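Local coordinates for protein restriction endonuclease UbaLAI (Unidentified, PDB 5O63) that cleaves DNA as a monomeric Type IIE restriction endonuclease and is represented here by its N-terminal B3 domain, which binds cognate DNA, at residues A[47-52]-A[109-114]; A[64-69]-A[121-126]. One frame throughout, in Å; residues are numbered along the deposited sequence.

Interaction 1 of 2, residues A[47-52]-A[109-114]; sequences YSFFPD and TIFLFA
Phe49 drives the outer end of its ring against the strand 109-114, where Phe111 and Phe113 receive it. Its CE1 packs closely on Phe111 CB at 3.4 Å. The ring tip continues onto the backbone, with Phe49 CZ 3.5 Å from Phe111 O and Leu112 C lying at the ring edge, near its plane. On the far side of the tip, Phe49 CE2 meets Phe113 CB at 3.9 Å. Phe50 makes the second half of the contact, a T-shaped stack in which its edge points into the face of Phe111. Phe50 CZ sits 3.9 Å above the Phe111 plane, over the ring centre, and the two planes stand at 80°.

The two loop phenylalanines reach the same strand by different turns: Phe49 has CG anti to its backbone N (chi1 168°), whereas Phe50 has CG anti to its carbonyl carbon (chi1 -70°). They also pack on each other, Phe49 CD1 lying 3.7 Å above the centre of the Phe50 ring. An alanine in place of Phe49 would probably open a gap beside Phe111 CB and Phe113 CB and, with CD1 gone from the Phe50 face, leave that ring freer to turn.

Further out, Tyr123 meets Phe49 edge-to-face and hydrogen-bonds Phe49 O, while Phe125 meets Phe111 edge-to-face. Leu112, between the two receiving phenylalanines, points the other way and touches helix 3-14.

No hydrogen bond spans the two segments. The loop is therefore joined to this strand of the B3 pseudobarrel by van der Waals and aromatic contacts, mostly buried, with the Phe49 tip resting on the strand backbone as well as on side chains.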
ATOM      1  N   TYR A  47       3.972   9.323   5.279  1.00 28.50           N
ATOM      2  CA  TYR A  47       5.275   8.851   5.780  1.00 27.11           C
ATOM      3  C   TYR A  47       5.171   8.121   7.141  1.00 31.60           C
ATOM      4  O   TYR A  47       5.776   7.070   7.350  1.00 32.78           O
ATOM      5  CB  TYR A  47       6.267  10.020   5.941  1.00 30.95           C
ATOM      6  CG  TYR A  47       6.785  10.670   4.652  1.00 29.60           C
ATOM      7  CD1 TYR A  47       6.352  10.244   3.398  1.00 22.22           C
ATOM      8  CD2 TYR A  47       7.685  11.738   4.716  1.00 34.10           C
ATOM      9  CE1 TYR A  47       6.852  10.847   2.231  1.00 24.02           C
ATOM     10  CE2 TYR A  47       8.176  12.348   3.578  1.00 34.03           C
ATOM     11  CZ  TYR A  47       7.762  11.892   2.339  1.00 28.81           C
ATOM     12  OH  TYR A  47       8.270  12.537   1.233  1.00 26.73           O
ATOM     13  N   SER A  48       4.377   8.673   8.050  1.00 31.97           N
ATOM     14  CA  SER A  48       4.287   8.078   9.387  1.00 34.42           C
ATOM     15  C   SER A  48       3.652   6.647   9.404  1.00 32.85           C
ATOM     16  O   SER A  48       3.767   5.921  10.408  1.00 33.19           O
ATOM     17  CB  SER A  48       3.537   9.029  10.327  1.00 34.32           C
ATOM     18  OG  SER A  48       2.198   9.241   9.921  1.00 35.83           O
ATOM     19  N   PHE A  49       2.988   6.248   8.311  1.00 28.30           N
ATOM     20  CA  PHE A  49       2.379   4.907   8.234  1.00 26.29           C
ATOM     21  C   PHE A  49       3.481   3.856   8.037  1.00 27.17           C
ATOM     22  O   PHE A  49       3.438   2.758   8.595  1.00 27.99           O
ATOM     23  CB  PHE A  49       1.358   4.828   7.058  1.00 27.20           C
ATOM     24  CG  PHE A  49       0.906   3.438   6.720  1.00 24.76           C
ATOM     25  CD1 PHE A  49       1.566   2.719   5.725  1.00 21.21           C
ATOM     26  CD2 PHE A  49      -0.141   2.829   7.388  1.00 27.07           C
ATOM     27  CE1 PHE A  49       1.176   1.429   5.401  1.00 24.42           C
ATOM     28  CE2 PHE A  49      -0.565   1.535   7.054  1.00 24.49           C
ATOM     29  CZ  PHE A  49       0.125   0.830   6.066  1.00 24.79           C
ATOM     30  N   PHE A  50       4.502   4.242   7.278  1.00 26.59           N
ATOM     31  CA  PHE A  50       5.620   3.345   7.007  1.00 28.63           C
ATOM     32  C   PHE A  50       6.653   3.296   8.110  1.00 31.56           C
ATOM     33  O   PHE A  50       6.624   4.114   9.043  1.00 32.68           O
ATOM     34  CB  PHE A  50       6.257   3.746   5.672  1.00 27.32           C
ATOM     35  CG  PHE A  50       5.366   3.425   4.514  1.00 24.50           C
ATOM     36  CD1 PHE A  50       5.188   2.069   4.111  1.00 24.06           C
ATOM     37  CD2 PHE A  50       4.625   4.430   3.909  1.00 25.34           C
ATOM     38  CE1 PHE A  50       4.321   1.745   3.034  1.00 22.63           C
ATOM     39  CE2 PHE A  50       3.749   4.134   2.839  1.00 24.95           C
ATOM     40  CZ  PHE A  50       3.603   2.816   2.374  1.00 20.96           C
ATOM     41  N   PRO A  51       7.533   2.295   8.050  1.00 31.70           N
ATOM     42  CA  PRO A  51       8.515   2.170   9.129  1.00 33.86           C
ATOM     43  C   PRO A  51       9.382   3.426   9.206  1.00 38.28           C
ATOM     44  O   PRO A  51       9.517   4.176   8.224  1.00 33.06           O
ATOM     45  CB  PRO A  51       9.356   0.947   8.707  1.00 37.02           C
ATOM     46  CG  PRO A  51       8.506   0.186   7.843  1.00 33.67           C
ATOM     47  CD  PRO A  51       7.636   1.168   7.097  1.00 32.02           C
ATOM     48  N   ASP A  52       9.948   3.676  10.377  0.50 44.68           N
ATOM     49  CA  ASP A  52      10.925   4.731  10.497  0.50 48.13           C
ATOM     50  C   ASP A  52      12.066   4.438   9.531  0.50 46.72           C
ATOM     51  O   ASP A  52      12.556   3.309   9.452  0.50 47.24           O
ATOM     52  CB  ASP A  52      11.443   4.845  11.935  0.50 53.70           C
ATOM     53  CG  ASP A  52      10.400   5.389  12.890  0.50 56.26           C
ATOM     54  OD1 ASP A  52       9.585   6.236  12.476  0.50 54.24           O
ATOM     55  OD2 ASP A  52      10.407   4.973  14.069  0.50 61.20           O
ATOM     56  N   THR A 109      -3.561   0.885  -4.729  1.00 16.07           N
ATOM     57  CA  THR A 109      -2.771   0.096  -3.789  1.00 16.26           C
ATOM     58  C   THR A 109      -3.330   0.233  -2.402  1.00 21.05           C
ATOM     59  O   THR A 109      -3.697   1.341  -1.991  1.00 20.32           O
ATOM     60  CB  THR A 109      -1.299   0.519  -3.807  1.00 17.95           C
ATOM     61  OG1 THR A 109      -1.152   1.920  -3.466  1.00 21.15           O
ATOM     62  CG2 THR A 109      -0.693   0.223  -5.147  1.00 20.18           C
ATOM     63  N   ILE A 110      -3.400  -0.889  -1.667  1.00 16.97           N
ATOM     64  CA  ILE A 110      -3.783  -0.863  -0.267  1.00 17.11           C
ATOM     65  C   ILE A 110      -2.626  -1.412   0.556  1.00 18.32           C
ATOM     66  O   ILE A 110      -2.134  -2.490   0.275  1.00 20.64           O
ATOM     67  CB  ILE A 110      -5.034  -1.673   0.019  1.00 19.32           C
ATOM     68  CG1 ILE A 110      -6.216  -1.170  -0.814  1.00 21.55           C
ATOM     69  CG2 ILE A 110      -5.301  -1.682   1.595  1.00 21.34           C
ATOM     70  CD1 ILE A 110      -7.402  -2.050  -0.661  1.00 26.33           C
ATOM     71  N   PHE A 111      -2.200  -0.660   1.571  1.00 17.16           N
ATOM     72  CA  PHE A 111      -1.228  -1.150   2.530  1.00 19.86           C
ATOM     73  C   PHE A 111      -1.949  -1.207   3.869  1.00 21.03           C
ATOM     74  O   PHE A 111      -2.662  -0.291   4.236  1.00 21.65           O
ATOM     75  CB  PHE A 111      -0.021  -0.227   2.659  1.00 19.85           C
ATOM     76  CG  PHE A 111       0.807  -0.066   1.403  1.00 19.67           C
ATOM     77  CD1 PHE A 111       1.991  -0.771   1.296  1.00 23.46           C
ATOM     78  CD2 PHE A 111       0.439   0.867   0.404  1.00 20.80           C
ATOM     79  CE1 PHE A 111       2.796  -0.612   0.144  1.00 21.05           C
ATOM     80  CE2 PHE A 111       1.250   1.005  -0.744  1.00 25.03           C
ATOM     81  CZ  PHE A 111       2.400   0.264  -0.829  1.00 24.66           C
ATOM     82  N   LEU A 112      -1.735  -2.276   4.613  0.56 20.08           N
ATOM     83  CA  LEU A 112      -2.346  -2.411   5.931  0.56 20.63           C
ATOM     84  C   LEU A 112      -1.219  -2.696   6.908  0.56 25.21           C
ATOM     85  O   LEU A 112      -0.369  -3.542   6.612  0.56 24.65           O
ATOM     86  CB  LEU A 112      -3.342  -3.569   5.944  0.56 22.00           C
ATOM     87  CG  LEU A 112      -4.247  -3.752   7.151  0.56 23.53           C
ATOM     88  CD1 LEU A 112      -5.354  -2.732   7.063  0.56 26.18           C
ATOM     89  CD2 LEU A 112      -4.789  -5.233   7.231  0.56 25.11           C
ATOM     90  N   PHE A 113      -1.185  -1.992   8.040  1.00 25.81           N
ATOM     91  CA  PHE A 113      -0.259  -2.332   9.109  1.00 26.70           C
ATOM     92  C   PHE A 113      -1.097  -2.916  10.208  1.00 29.34           C
ATOM     93  O   PHE A 113      -1.977  -2.237  10.729  1.00 28.19           O
ATOM     94  CB  PHE A 113       0.560  -1.134   9.617  1.00 27.76           C
ATOM     95  CG  PHE A 113       1.481  -1.516  10.757  1.00 34.03           C
ATOM     96  CD1 PHE A 113       2.663  -2.186  10.515  1.00 34.11           C
ATOM     97  CD2 PHE A 113       1.112  -1.264  12.070  1.00 36.68           C
ATOM     98  CE1 PHE A 113       3.506  -2.567  11.567  1.00 39.91           C
ATOM     99  CE2 PHE A 113       1.942  -1.622  13.123  1.00 38.09           C
ATOM    100  CZ  PHE A 113       3.145  -2.274  12.868  1.00 41.45           C
ATOM    101  N   ALA A 114      -0.898  -4.181  10.520  1.00 29.34           N
ATOM    102  CA  ALA A 114      -1.726  -4.802  11.559  1.00 31.24           C
ATOM    103  C   ALA A 114      -0.930  -5.215  12.792  1.00 33.11           C
ATOM    104  O   ALA A 114       0.175  -5.736  12.690  1.00 32.41           O
ATOM    105  CB  ALA A 114      -2.472  -5.988  10.978  1.00 28.85           C
TER

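Interaction 2 of 2, residues A[64-69]-A[121-126]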
ATOM      1  N   SER A  64      15.538   1.634   2.730  1.00 26.45           N
ATOM      2  CA  SER A  64      15.181   0.745   3.777  1.00 33.00           C
ATOM      3  C   SER A  64      14.406  -0.398   3.120  1.00 28.85           C
ATOM      4  O   SER A  64      13.746  -0.228   2.084  1.00 28.88           O
ATOM      5  CB  SER A  64      14.315   1.495   4.803  1.00 41.34           C
ATOM      6  OG  SER A  64      13.854   0.601   5.779  1.00 54.22           O
ATOM      7  N   ASN A  65      14.462  -1.560   3.728  1.00 26.07           N
ATOM      8  CA  ASN A  65      13.590  -2.642   3.366  1.00 23.05           C
ATOM      9  C   ASN A  65      12.535  -2.827   4.413  1.00 26.03           C
ATOM     10  O   ASN A  65      12.766  -2.581   5.617  1.00 31.77           O
ATOM     11  CB  ASN A  65      14.386  -3.968   3.235  1.00 26.28           C
ATOM     12  CG  ASN A  65      15.326  -3.970   2.049  1.00 28.90           C
ATOM     13  OD1 ASN A  65      15.182  -3.179   1.126  1.00 29.19           O
ATOM     14  ND2 ASN A  65      16.306  -4.894   2.070  1.00 31.83           N
ATOM     15  N   PHE A  66      11.403  -3.359   4.027  1.00 27.14           N
ATOM     16  CA  PHE A  66      10.513  -3.870   5.061  1.00 27.10           C
ATOM     17  C   PHE A  66       9.710  -5.060   4.553  1.00 27.53           C
ATOM     18  O   PHE A  66       9.406  -5.193   3.366  1.00 25.94           O
ATOM     19  CB  PHE A  66       9.597  -2.756   5.614  1.00 30.11           C
ATOM     20  CG  PHE A  66       8.641  -2.197   4.631  1.00 29.30           C
ATOM     21  CD1 PHE A  66       7.331  -2.636   4.571  1.00 29.16           C
ATOM     22  CD2 PHE A  66       9.029  -1.168   3.793  1.00 27.63           C
ATOM     23  CE1 PHE A  66       6.424  -2.078   3.688  1.00 27.52           C
ATOM     24  CE2 PHE A  66       8.126  -0.618   2.889  1.00 25.96           C
ATOM     25  CZ  PHE A  66       6.814  -1.093   2.825  1.00 23.56           C
ATOM     26  N   PRO A  67       9.388  -5.984   5.461  1.00 30.91           N
ATOM     27  CA  PRO A  67       8.672  -7.175   4.999  1.00 26.07           C
ATOM     28  C   PRO A  67       7.198  -6.842   4.838  1.00 24.46           C
ATOM     29  O   PRO A  67       6.674  -6.021   5.602  1.00 27.77           O
ATOM     30  CB  PRO A  67       8.921  -8.204   6.129  1.00 28.77           C
ATOM     31  CG  PRO A  67       9.213  -7.398   7.290  1.00 30.67           C
ATOM     32  CD  PRO A  67       9.788  -6.080   6.879  1.00 31.57           C
ATOM     33  N   ALA A  68       6.527  -7.421   3.858  1.00 24.28           N
ATOM     34  CA  ALA A  68       5.098  -7.160   3.660  1.00 23.94           C
ATOM     35  C   ALA A  68       4.502  -8.395   3.067  1.00 28.07           C
ATOM     36  O   ALA A  68       5.126  -9.038   2.202  1.00 27.76           O
ATOM     37  CB  ALA A  68       4.858  -5.963   2.723  1.00 21.81           C
ATOM     38  N   PHE A  69       3.323  -8.767   3.535  1.00 24.12           N
ATOM     39  CA  PHE A  69       2.621  -9.909   2.995  1.00 23.87           C
ATOM     40  C   PHE A  69       1.863  -9.487   1.755  1.00 25.07           C
ATOM     41  O   PHE A  69       1.012  -8.596   1.791  1.00 24.59           O
ATOM     42  CB  PHE A  69       1.686 -10.500   4.029  1.00 25.53           C
ATOM     43  CG  PHE A  69       1.012 -11.730   3.571  1.00 26.89           C
ATOM     44  CD1 PHE A  69       1.684 -12.982   3.600  1.00 27.66           C
ATOM     45  CD2 PHE A  69      -0.267 -11.684   3.103  1.00 27.41           C
ATOM     46  CE1 PHE A  69       1.023 -14.131   3.211  1.00 30.81           C
ATOM     47  CE2 PHE A  69      -0.932 -12.849   2.726  1.00 30.41           C
ATOM     48  CZ  PHE A  69      -0.267 -14.081   2.760  1.00 35.25           C
ATOM     49  N   SER A 121       3.375  -8.147  14.670  1.00 34.15           N
ATOM     50  CA  SER A 121       2.748  -7.120  13.816  1.00 32.93           C
ATOM     51  C   SER A 121       3.395  -7.181  12.465  1.00 33.11           C
ATOM     52  O   SER A 121       4.480  -7.740  12.328  1.00 36.95           O
ATOM     53  CB  SER A 121       2.877  -5.723  14.426  1.00 39.99           C
ATOM     54  OG  SER A 121       4.226  -5.305  14.555  1.00 42.99           O
ATOM     55  N   GLY A 122       2.743  -6.597  11.465  1.00 29.52           N
ATOM     56  CA  GLY A 122       3.335  -6.661  10.136  1.00 30.02           C
ATOM     57  C   GLY A 122       2.562  -5.901   9.070  1.00 27.64           C
ATOM     58  O   GLY A 122       1.409  -5.540   9.249  1.00 26.24           O
ATOM     59  N   TYR A 123       3.212  -5.657   7.932  1.00 26.19           N
ATOM     60  CA  TYR A 123       2.592  -4.967   6.795  1.00 25.73           C
ATOM     61  C   TYR A 123       1.996  -5.960   5.810  1.00 24.14           C
ATOM     62  O   TYR A 123       2.473  -7.094   5.688  1.00 25.91           O
ATOM     63  CB  TYR A 123       3.613  -4.080   6.050  1.00 22.81           C
ATOM     64  CG  TYR A 123       3.981  -2.852   6.842  1.00 27.41           C
ATOM     65  CD1 TYR A 123       3.235  -1.659   6.703  1.00 26.27           C
ATOM     66  CD2 TYR A 123       5.046  -2.857   7.724  1.00 29.83           C
ATOM     67  CE1 TYR A 123       3.563  -0.529   7.428  1.00 28.04           C
ATOM     68  CE2 TYR A 123       5.363  -1.722   8.507  1.00 32.77           C
ATOM     69  CZ  TYR A 123       4.612  -0.548   8.341  1.00 30.00           C
ATOM     70  OH  TYR A 123       4.918   0.592   9.094  1.00 30.19           O
ATOM     71  N   TYR A 124       0.983  -5.476   5.090  1.00 23.95           N
ATOM     72  CA  TYR A 124       0.231  -6.221   4.065  1.00 21.19           C
ATOM     73  C   TYR A 124       0.066  -5.335   2.863  1.00 22.54           C
ATOM     74  O   TYR A 124      -0.121  -4.150   3.038  1.00 22.80           O
ATOM     75  CB  TYR A 124      -1.151  -6.591   4.551  1.00 21.60           C
ATOM     76  CG  TYR A 124      -1.091  -7.504   5.716  1.00 23.86           C
ATOM     77  CD1 TYR A 124      -1.364  -8.878   5.557  1.00 23.26           C
ATOM     78  CD2 TYR A 124      -0.744  -7.023   7.002  1.00 22.96           C
ATOM     79  CE1 TYR A 124      -1.303  -9.778   6.636  1.00 23.13           C
ATOM     80  CE2 TYR A 124      -0.683  -7.925   8.094  1.00 23.67           C
ATOM     81  CZ  TYR A 124      -0.956  -9.305   7.885  1.00 25.29           C
ATOM     82  OH  TYR A 124      -0.914 -10.257   8.914  1.00 30.27           O
ATOM     83  N   PHE A 125       0.093  -5.939   1.676  1.00 20.43           N
ATOM     84  CA  PHE A 125      -0.112  -5.157   0.453  1.00 20.09           C
ATOM     85  C   PHE A 125      -1.084  -5.822  -0.455  1.00 22.16           C
ATOM     86  O   PHE A 125      -0.998  -7.020  -0.711  1.00 23.05           O
ATOM     87  CB  PHE A 125       1.250  -5.017  -0.242  1.00 25.11           C
ATOM     88  CG  PHE A 125       1.184  -4.444  -1.607  1.00 26.12           C
ATOM     89  CD1 PHE A 125       1.127  -5.274  -2.721  1.00 28.90           C
ATOM     90  CD2 PHE A 125       1.200  -3.069  -1.773  1.00 26.95           C
ATOM     91  CE1 PHE A 125       1.083  -4.730  -4.038  1.00 31.57           C
ATOM     92  CE2 PHE A 125       1.154  -2.490  -3.082  1.00 27.27           C
ATOM     93  CZ  PHE A 125       1.093  -3.327  -4.210  1.00 28.92           C
ATOM     94  N   ASP A 126      -1.987  -5.031  -1.054  1.00 19.45           N
ATOM     95  CA  ASP A 126      -2.958  -5.508  -2.025  1.00 17.38           C
ATOM     96  C   ASP A 126      -3.036  -4.452  -3.134  1.00 18.39           C
ATOM     97  O   ASP A 126      -2.694  -3.311  -2.911  1.00 18.76           O
ATOM     98  CB  ASP A 126      -4.310  -5.692  -1.356  1.00 21.76           C
ATOM     99  CG  ASP A 126      -5.312  -6.517  -2.169  1.00 23.24           C
ATOM    100  OD1 ASP A 126      -4.994  -7.056  -3.237  1.00 23.43           O
ATOM    101  OD2 ASP A 126      -6.433  -6.728  -1.650  1.00 23.40           O
TER
HETATM  102  O   HOH W   1       6.070  -6.310   8.188  1.00 28.72           O
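Phe66 turns its ring edge toward the face of Tyr123 in a T-shaped pair, CE1 lying over that face and the planes meeting at 63°. The closest atoms are Phe66 CD1 and Tyr123 CD2, 3.9 Å apart. Phe66 gets there with CG between its own backbone N and carbonyl carbon (chi1 65°). Tyr123 also meets the ring of Phe113. Another ring pair, Phe69 and Tyr124, sits on the opposite face of the sheet, meeting obliquely; there Phe69 CB lies 3.8 Å from Tyr124 CD1, and both side chains touch helix 3-14.

Between these two layers the backbones join in parallel. Phe69 turns both its N and its O toward 121-126, bracketing Tyr124: its N donates to Tyr123 O at 2.9 Å, nearly straight, and its O accepts from Phe125 N at 2.8 Å. One step back along the strands a water takes over, giving a hydrogen to Pro67 O at 2.7 Å and accepting from Tyr123 N at 2.9 Å.

The segments cross at 57°, so direct pairing is confined to the Phe69 end. This is the one parallel join in the sheet. Phe69 N and O are paired directly and the water links Pro67 O to Tyr123 N, while toward the Phe66 end the two strands meet through the Phe66-Tyr123 ring pair.

How the interactions relate
From the N terminus, the chain first passes 47-52, in the loop after strand 40-41, and soon enters 64-69 on strand 62-70. Strands 75-84 and 89-93 follow before 109-114 closes interaction 1 back onto the loop; 121-126 then closes interaction 2 back onto strand 62-70. The two closures therefore cross instead of nesting. Their later halves are successive antiparallel strands, paired through Leu112 O and Tyr124 N at 2.8 Å. The loop reaches the second contact as well, where Pro51 packs on Tyr123. Together they tie the 47-52 loop and strand 62-70 to strands 108-116 and 121-128.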